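PDB 4EHS: DNA primase from Helicobacter pylori, which synthesises the short RNA primers that start DNA replication and, through its C-terminal domain, the part in this chain, binds the DnaB helicase, whose activity it stimulates. Local coordinates for residues E34-V37 with I38-L42; L105-F108 with E109-L112; A132-A135 with I136-L139. One frame throughout, in Å; residues are numbered along the deposited sequence.

Interaction 1. Residues E34-V37 with I38-L42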
loop_
_atom_site.group_PDB
_atom_site.type_symbol
_atom_site.label_atom_id
_atom_site.label_comp_id
_atom_site.label_asym_id
_atom_site.label_seq_id
_atom_site.Cartn_x
_atom_site.Cartn_y
_atom_site.Cartn_z
ATOM N N GLU A 34 -18.982 -2.251 2.438
ATOM C CA GLU A 34 -17.963 -3.174 2.996
ATOM C C GLU A 34 -18.445 -4.631 2.917
ATOM O O GLU A 34 -17.681 -5.572 2.576
ATOM C CB GLU A 34 -17.691 -2.820 4.456
ATOM C CG GLU A 34 -16.939 -1.470 4.555
ATOM C CD GLU A 34 -16.432 -1.172 5.944
ATOM O OE1 GLU A 34 -16.482 -2.066 6.807
ATOM O OE2 GLU A 34 -15.927 -0.008 6.102
ATOM N N LYS A 35 -19.735 -4.803 3.219
ATOM C CA LYS A 35 -20.331 -6.160 3.098
ATOM C C LYS A 35 -20.246 -6.695 1.696
ATOM O O LYS A 35 -19.962 -7.907 1.490
ATOM C CB LYS A 35 -21.836 -6.136 3.551
ATOM C CG LYS A 35 -21.923 -6.115 5.064
ATOM C CD LYS A 35 -23.417 -6.348 5.471
ATOM C CE LYS A 35 -24.154 -5.069 5.524
ATOM N NZ LYS A 35 -25.469 -5.197 6.305
ATOM N N LEU A 36 -20.537 -5.827 0.748
ATOM C CA LEU A 36 -20.597 -6.185 -0.669
ATOM C C LEU A 36 -19.235 -6.620 -1.135
ATOM O O LEU A 36 -19.118 -7.669 -1.753
ATOM C CB LEU A 36 -21.231 -5.086 -1.512
ATOM C CG LEU A 36 -21.419 -5.346 -2.998
ATOM C CD1 LEU A 36 -22.409 -6.485 -3.192
ATOM C CD2 LEU A 36 -21.935 -4.061 -3.654
ATOM N N VAL A 37 -18.236 -5.823 -0.763
ATOM C CA VAL A 37 -16.859 -6.071 -1.203
ATOM C C VAL A 37 -16.437 -7.441 -0.627
ATOM O O VAL A 37 -15.914 -8.288 -1.372
ATOM C CB VAL A 37 -15.929 -4.889 -0.802
ATOM C CG1 VAL A 37 -14.485 -5.343 -0.936
ATOM C CG2 VAL A 37 -16.124 -3.691 -1.749
ATOM N N ILE A 38 -16.693 -7.700 0.661
ATOM C CA ILE A 38 -16.250 -8.925 1.275
ATOM C C ILE A 38 -17.011 -10.122 0.684
ATOM O O ILE A 38 -16.474 -11.240 0.569
ATOM C CB ILE A 38 -16.386 -8.836 2.795
ATOM C CG1 ILE A 38 -15.343 -7.792 3.312
ATOM C CG2 ILE A 38 -16.063 -10.199 3.451
ATOM C CD1 ILE A 38 -15.583 -7.404 4.762
ATOM N N ARG A 39 -18.289 -9.859 0.397
ATOM C CA ARG A 39 -19.124 -10.968 -0.180
ATOM C C ARG A 39 -18.531 -11.444 -1.541
ATOM O O ARG A 39 -18.480 -12.680 -1.873
ATOM C CB ARG A 39 -20.588 -10.455 -0.312
ATOM C CG ARG A 39 -21.426 -11.631 -0.923
ATOM C CD ARG A 39 -21.460 -12.856 -0.008
ATOM N NE ARG A 39 -22.433 -13.738 -0.701
ATOM C CZ ARG A 39 -23.718 -13.737 -0.394
ATOM N NH1 ARG A 39 -24.149 -13.152 0.750
ATOM N NH2 ARG A 39 -24.564 -14.449 -1.184
ATOM N N TYR A 40 -18.099 -10.493 -2.363
ATOM C CA TYR A 40 -17.398 -10.843 -3.612
ATOM C C TYR A 40 -16.158 -11.690 -3.294
ATOM O O TYR A 40 -15.899 -12.698 -3.981
ATOM C CB TYR A 40 -16.898 -9.626 -4.334
ATOM C CG TYR A 40 -17.896 -9.005 -5.313
ATOM C CD1 TYR A 40 -18.120 -9.589 -6.544
ATOM C CD2 TYR A 40 -18.592 -7.851 -4.983
ATOM C CE1 TYR A 40 -19.015 -9.009 -7.483
ATOM C CE2 TYR A 40 -19.492 -7.264 -5.896
ATOM C CZ TYR A 40 -19.735 -7.891 -7.142
ATOM O OH TYR A 40 -20.606 -7.325 -8.051
ATOM N N LEU A 41 -15.348 -11.251 -2.325
ATOM C CA LEU A 41 -14.147 -12.066 -1.922
ATOM C C LEU A 41 -14.507 -13.461 -1.390
ATOM O O LEU A 41 -13.755 -14.433 -1.619
ATOM C CB LEU A 41 -13.359 -11.340 -0.828
ATOM C CG LEU A 41 -13.124 -9.865 -1.176
ATOM C CD1 LEU A 41 -12.306 -9.356 -0.003
ATOM C CD2 LEU A 41 -12.347 -9.565 -2.472
ATOM N N LEU A 42 -15.627 -13.577 -0.703
ATOM C CA LEU A 42 -16.071 -14.900 -0.239
ATOM C C LEU A 42 -16.476 -15.808 -1.407
ATOM O O LEU A 42 -16.323 -17.066 -1.325
ATOM C CB LEU A 42 -17.271 -14.728 0.719
ATOM C CG LEU A 42 -16.830 -14.295 2.127
ATOM C CD1 LEU A 42 -18.128 -13.798 2.833
ATOM C CD2 LEU A 42 -16.207 -15.449 2.956
#
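Ile38, Arg39, Tyr40 and Leu41 each give their backbone N-H to the carbonyl four residues earlier, on Glu34, Lys35, Leu36 and Val37 in turn, in regular alpha-helical geometry, Leu41 N lying 3.2 Å from Val37 O with an N-H...O angle of 166°.

The side-chain part of the contact is the i to i+4 pair Leu36 and Tyr40, which run alongside each other and point the same way. Tyr40, its CG beside the backbone N (chi1 -89°), leans back along the helix and lays CE2 4.0 Å from Leu36 CG and 4.1 Å from Leu36 CD1. Leu36, with CG anti to its own N (chi1 -177°), turns its branch outward to that side. Tyr40 CD2 lies 3.3 Å from Leu36 O, obliquely. Leucine suits the spot because it is apolar and branched; tyrosine adds a flat flank and carries its hydroxyl beyond the helix, to the backbone N of Lys92. On another side of the helix Ile38 CG1 folds back against Glu34 O at 3.3 Å, and Leu41 CG sits 3.2 Å from Val37 O.

Most residues of this contact are buried. Ile38 and Leu41 press on Phe67 of helix 64-71, Ile38 also reaches Leu83 of helix 78-85, and Val37 meets Glu99 of helix 96-117. The carboxylate of Glu34 accepts hydrogen bonds from the backbone N of Leu61 and His62, tying the loop before helix 64-71 to this helix.

Interaction 2. Residues L105-F108 with E109-L112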
loop_
_atom_site.group_PDB
_atom_site.type_symbol
_atom_site.label_atom_id
_atom_site.label_comp_id
_atom_site.label_asym_id
_atom_site.label_seq_id
_atom_site.Cartn_x
_atom_site.Cartn_y
_atom_site.Cartn_z
ATOM N N LEU A 105 -12.012 4.849 -2.934
ATOM C CA LEU A 105 -12.371 6.287 -3.127
ATOM C C LEU A 105 -12.940 6.876 -1.849
ATOM O O LEU A 105 -12.440 7.935 -1.373
ATOM C CB LEU A 105 -13.321 6.505 -4.331
ATOM C CG LEU A 105 -13.853 7.935 -4.575
ATOM C CD1 LEU A 105 -12.782 8.858 -5.103
ATOM C CD2 LEU A 105 -15.027 7.938 -5.523
ATOM N N ARG A 106 -13.927 6.219 -1.235
ATOM C CA ARG A 106 -14.366 6.638 0.101
ATOM C C ARG A 106 -13.315 6.817 1.180
ATOM O O ARG A 106 -13.309 7.842 1.903
ATOM C CB ARG A 106 -15.494 5.771 0.623
ATOM C CG ARG A 106 -16.672 6.018 -0.337
ATOM C CD ARG A 106 -17.944 5.551 0.294
ATOM N NE ARG A 106 -19.125 5.837 -0.576
ATOM C CZ ARG A 106 -20.327 5.349 -0.245
ATOM N NH1 ARG A 106 -20.460 4.641 0.874
ATOM N NH2 ARG A 106 -21.355 5.556 -1.023
ATOM N N TYR A 107 -12.394 5.871 1.256
ATOM C CA TYR A 107 -11.275 5.988 2.196
ATOM C C TYR A 107 -10.497 7.305 1.936
ATOM O O TYR A 107 -10.213 8.055 2.861
ATOM C CB TYR A 107 -10.345 4.780 2.016
ATOM C CG TYR A 107 -9.087 4.914 2.822
ATOM C CD1 TYR A 107 -9.028 4.465 4.148
ATOM C CD2 TYR A 107 -7.963 5.487 2.254
ATOM C CE1 TYR A 107 -7.871 4.607 4.912
ATOM C CE2 TYR A 107 -6.814 5.650 3.013
ATOM C CZ TYR A 107 -6.760 5.179 4.313
ATOM O OH TYR A 107 -5.564 5.353 5.033
ATOM N N PHE A 108 -10.150 7.570 0.710
ATOM C CA PHE A 108 -9.362 8.790 0.407
ATOM C C PHE A 108 -10.175 10.082 0.563
ATOM O O PHE A 108 -9.613 11.122 0.983
ATOM C CB PHE A 108 -8.699 8.727 -0.955
ATOM C CG PHE A 108 -7.502 7.818 -0.997
ATOM C CD1 PHE A 108 -6.309 8.178 -0.360
ATOM C CD2 PHE A 108 -7.549 6.619 -1.670
ATOM C CE1 PHE A 108 -5.200 7.324 -0.393
ATOM C CE2 PHE A 108 -6.423 5.782 -1.757
ATOM C CZ PHE A 108 -5.261 6.104 -1.090
ATOM N N GLU A 109 -11.488 10.014 0.313
ATOM C CA GLU A 109 -12.323 11.193 0.579
ATOM C C GLU A 109 -12.310 11.516 2.071
ATOM O O GLU A 109 -12.149 12.700 2.457
ATOM C CB GLU A 109 -13.742 10.950 -0.005
ATOM C CG GLU A 109 -13.788 11.093 -1.529
ATOM C CD GLU A 109 -15.178 10.756 -2.125
ATOM O OE1 GLU A 109 -15.953 10.049 -1.427
ATOM O OE2 GLU A 109 -15.468 11.195 -3.273
ATOM N N ARG A 110 -12.433 10.502 2.934
ATOM C CA ARG A 110 -12.275 10.688 4.346
ATOM C C ARG A 110 -10.888 11.254 4.734
ATOM O O ARG A 110 -10.793 12.062 5.667
ATOM C CB ARG A 110 -12.495 9.394 5.130
ATOM C CG ARG A 110 -13.961 8.943 5.149
ATOM C CD ARG A 110 -14.213 7.777 6.101
ATOM N NE ARG A 110 -13.342 6.609 6.040
ATOM C CZ ARG A 110 -13.477 5.577 5.182
ATOM N NH1 ARG A 110 -14.442 5.575 4.272
ATOM N NH2 ARG A 110 -12.641 4.547 5.278
ATOM N N GLN A 111 -9.833 10.780 4.082
ATOM C CA GLN A 111 -8.501 11.298 4.348
ATOM C C GLN A 111 -8.439 12.801 4.141
ATOM O O GLN A 111 -7.777 13.481 4.907
ATOM C CB GLN A 111 -7.457 10.623 3.445
ATOM C CG GLN A 111 -7.160 9.207 3.891
ATOM C CD GLN A 111 -6.828 9.111 5.352
ATOM O OE1 GLN A 111 -7.546 8.490 6.121
ATOM N NE2 GLN A 111 -5.739 9.729 5.748
ATOM N N LEU A 112 -9.029 13.278 3.065
ATOM C CA LEU A 112 -9.065 14.695 2.757
ATOM C C LEU A 112 -9.647 15.476 3.943
ATOM O O LEU A 112 -9.143 16.530 4.282
ATOM C CB LEU A 112 -9.866 14.993 1.480
ATOM C CG LEU A 112 -9.209 14.885 0.117
ATOM C CD1 LEU A 112 -10.056 15.549 -0.962
ATOM C CD2 LEU A 112 -7.819 15.505 0.092
#
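The Tyr107 ring and the Arg110 guanidinium stand with their planes at 90°, and one face of the guanidinium rests over Tyr107 CA, 3.5 Å from the plane and displaced toward its rim. Arg110 NH2 also comes within 3.8 Å of Tyr107 CD1, at an oblique angle to the ring. The bend in the arginine chain at chi3 (-49°) makes this possible, turning the planar group back along the helix instead of letting it extend outward.

Farther out on the same tyrosine lies Gln111. Its CG is 3.7 Å from Tyr107 CE2, and a bend at chi2 of the glutamine lays the amide almost parallel to the phenol ring, 16° between the planes, with Gln111 OE1 nearest Tyr107 CZ at 3.9 Å. On one face of the Phe108 ring, Tyr107 CD2 lies over the centre.

Leu105 and Glu109 form a further i to i+4 pair. The glutamate chain is extended, and its OE2 reaches 3.9 Å from Leu105 CG, a van der Waals contact of a carboxylate oxygen with a methine; the same OE2 has a long, weak ion pair with Lys140. Beneath all this the helix keeps its backbone bonds, with Glu109 N 2.8 Å from Leu105 O.

The chemistry is that of a helix with one buried and several partly exposed sides. Phe108 is wholly apolar and packs on Ala135 and Ile136 of helix 122-140. Around it polar groups themselves lie against carbon, whereas Tyr107 OH bonds to Glu149 and Arg106 NH2 to the carbonyl of Pro28. Between Arg110 and the Tyr107 ring, perpendicular planes and an oblique approach make neither a hydrogen bond nor a cation-pi stack: a charged group simply packs on backbone and ring carbon.

Interaction 3. Residues A132-A135 with I136-L139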
loop_
_atom_site.group_PDB
_atom_site.type_symbol
_atom_site.label_atom_id
_atom_site.label_comp_id
_atom_site.label_asym_id
_atom_site.label_seq_id
_atom_site.Cartn_x
_atom_site.Cartn_y
_atom_site.Cartn_z
ATOM N N ALA A 132 -3.759 11.882 -1.408
ATOM C CA ALA A 132 -5.204 11.540 -1.413
ATOM C C ALA A 132 -5.917 12.152 -2.604
ATOM O O ALA A 132 -6.756 11.543 -3.181
ATOM C CB ALA A 132 -5.862 12.006 -0.148
ATOM N N ARG A 133 -5.604 13.419 -2.936
ATOM C CA ARG A 133 -6.224 14.061 -4.121
ATOM C C ARG A 133 -5.877 13.357 -5.421
ATOM O O ARG A 133 -6.740 13.194 -6.326
ATOM C CB ARG A 133 -5.807 15.549 -4.240
ATOM C CG ARG A 133 -6.492 16.472 -3.257
ATOM C CD ARG A 133 -6.055 17.991 -3.511
ATOM N NE ARG A 133 -5.785 18.656 -2.227
ATOM C CZ ARG A 133 -6.742 19.044 -1.414
ATOM N NH1 ARG A 133 -7.991 18.861 -1.840
ATOM N NH2 ARG A 133 -6.480 19.570 -0.175
ATOM N N GLN A 134 -4.611 12.969 -5.522
ATOM C CA GLN A 134 -4.142 12.291 -6.682
ATOM C C GLN A 134 -4.895 10.965 -6.790
ATOM O O GLN A 134 -5.351 10.573 -7.901
ATOM C CB GLN A 134 -2.651 12.045 -6.633
ATOM C CG GLN A 134 -2.187 11.432 -7.956
ATOM C CD GLN A 134 -0.742 10.977 -7.953
ATOM O OE1 GLN A 134 -0.187 10.645 -6.905
ATOM N NE2 GLN A 134 -0.117 10.977 -9.129
ATOM N N ALA A 135 -4.980 10.269 -5.666
ATOM C CA ALA A 135 -5.671 8.934 -5.678
ATOM C C ALA A 135 -7.129 9.051 -6.136
ATOM O O ALA A 135 -7.641 8.255 -6.963
ATOM C CB ALA A 135 -5.575 8.295 -4.270
ATOM N N ILE A 136 -7.810 10.062 -5.614
ATOM C CA ILE A 136 -9.218 10.329 -5.937
ATOM C C ILE A 136 -9.323 10.579 -7.448
ATOM O O ILE A 136 -10.222 10.060 -8.088
ATOM C CB ILE A 136 -9.761 11.494 -5.067
ATOM C CG1 ILE A 136 -9.904 11.049 -3.581
ATOM C CG2 ILE A 136 -11.121 12.019 -5.605
ATOM C CD1 ILE A 136 -10.114 12.213 -2.588
HETATM N N MSE A 137 -8.397 11.353 -8.003
HETATM C CA MSE A 137 -8.389 11.605 -9.441
HETATM C C MSE A 137 -8.308 10.293 -10.219
HETATM O O MSE A 137 -9.150 10.008 -11.070
HETATM C CB MSE A 137 -7.219 12.515 -9.819
HETATM C CG MSE A 137 -7.297 13.071 -11.231
HETATM SE SE MSE A 137 -5.801 14.244 -11.662
HETATM C CE MSE A 137 -4.345 12.959 -11.477
ATOM N N LYS A 138 -7.286 9.500 -9.914
ATOM C CA LYS A 138 -7.075 8.197 -10.549
ATOM C C LYS A 138 -8.256 7.270 -10.383
ATOM O O LYS A 138 -8.643 6.615 -11.354
ATOM C CB LYS A 138 -5.792 7.536 -10.069
ATOM C CG LYS A 138 -4.566 8.192 -10.641
ATOM C CD LYS A 138 -3.301 7.754 -9.951
ATOM C CE LYS A 138 -2.113 8.493 -10.566
ATOM N NZ LYS A 138 -0.997 7.544 -10.820
ATOM N N LEU A 139 -8.821 7.205 -9.179
ATOM C CA LEU A 139 -9.923 6.291 -8.935
ATOM C C LEU A 139 -11.042 6.674 -9.869
ATOM O O LEU A 139 -11.634 5.821 -10.537
ATOM C CB LEU A 139 -10.324 6.257 -7.461
ATOM C CG LEU A 139 -9.244 5.561 -6.581
ATOM C CD1 LEU A 139 -9.140 6.017 -5.110
ATOM C CD2 LEU A 139 -9.522 4.055 -6.558
#
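Gln134 and Lys138, one turn apart on the alpha-helix 122-140 of the helicase-binding domain, extend side by side and point the same way. The glutamine chain is straight beyond CG, and with CG anti to its backbone N (chi1 -175°) it runs straight out from the helix. Lysine CG instead lies beside its own backbone N (chi1 -73°), and it is the lysine chain that reaches back along the helix and brings the two together near their ends. Gln134 NE2 is 3.5 Å from Lys138 CE, and Gln134 CD is 3.9 Å from the same carbon. The polar amide nitrogen thus lies against a lysine methylene on a partly exposed flank, a place that suits two long chains with aliphatic stems and polar ends. Lys138 touches Glu143 and Val145 in the loop that follows, and Val145 is also met by Ala135 and Leu139.

The side of the helix turned to the protein is built from purely apolar residues, two of them alanines, and faces helix 96-117. Ala135 is buried, and one turn on Leu139 brings CD1 to 4.3 Å from Ala135 CB. Ile136, beta-branched and broad, has its CG1 3.2 Å from Ala132 O, on its own helix. By contrast Met137, present as selenomethionine, and Arg133 occupy the exposed side, where long flexible chains are readily accommodated.

Four consecutive i to i+4 backbone bonds hold these side chains at their spacing. Lys138 N is bonded to Gln134 O at 3.0 Å and almost straight, 175° at the hydrogen, while Leu139 N approaches Ala135 O at 2.7 Å, nearly in line with the C=O bond.

How the interactions relate
The three contacts follow one another along the chain, each within a single helix of the all-helical helicase-binding domain: interaction 1 on helix 30-43, interaction 2 on helix 96-117 and interaction 3 on helix 122-140. Interactions 2 and 3 have centres about 9 Å apart and touch, since their helices are consecutive and pack together, with Leu105 CD1 3.6 Å from Ile136 CG2. Interaction 1 lies on the opposite side of the chain's centre, about 19 Å and 23 Å from the other two, centre to centre. Helix 96-117 spans the gap, its earlier part packing on helix 30-43, and so links that region to the C-terminal helix pair of the DnaB-binding domain.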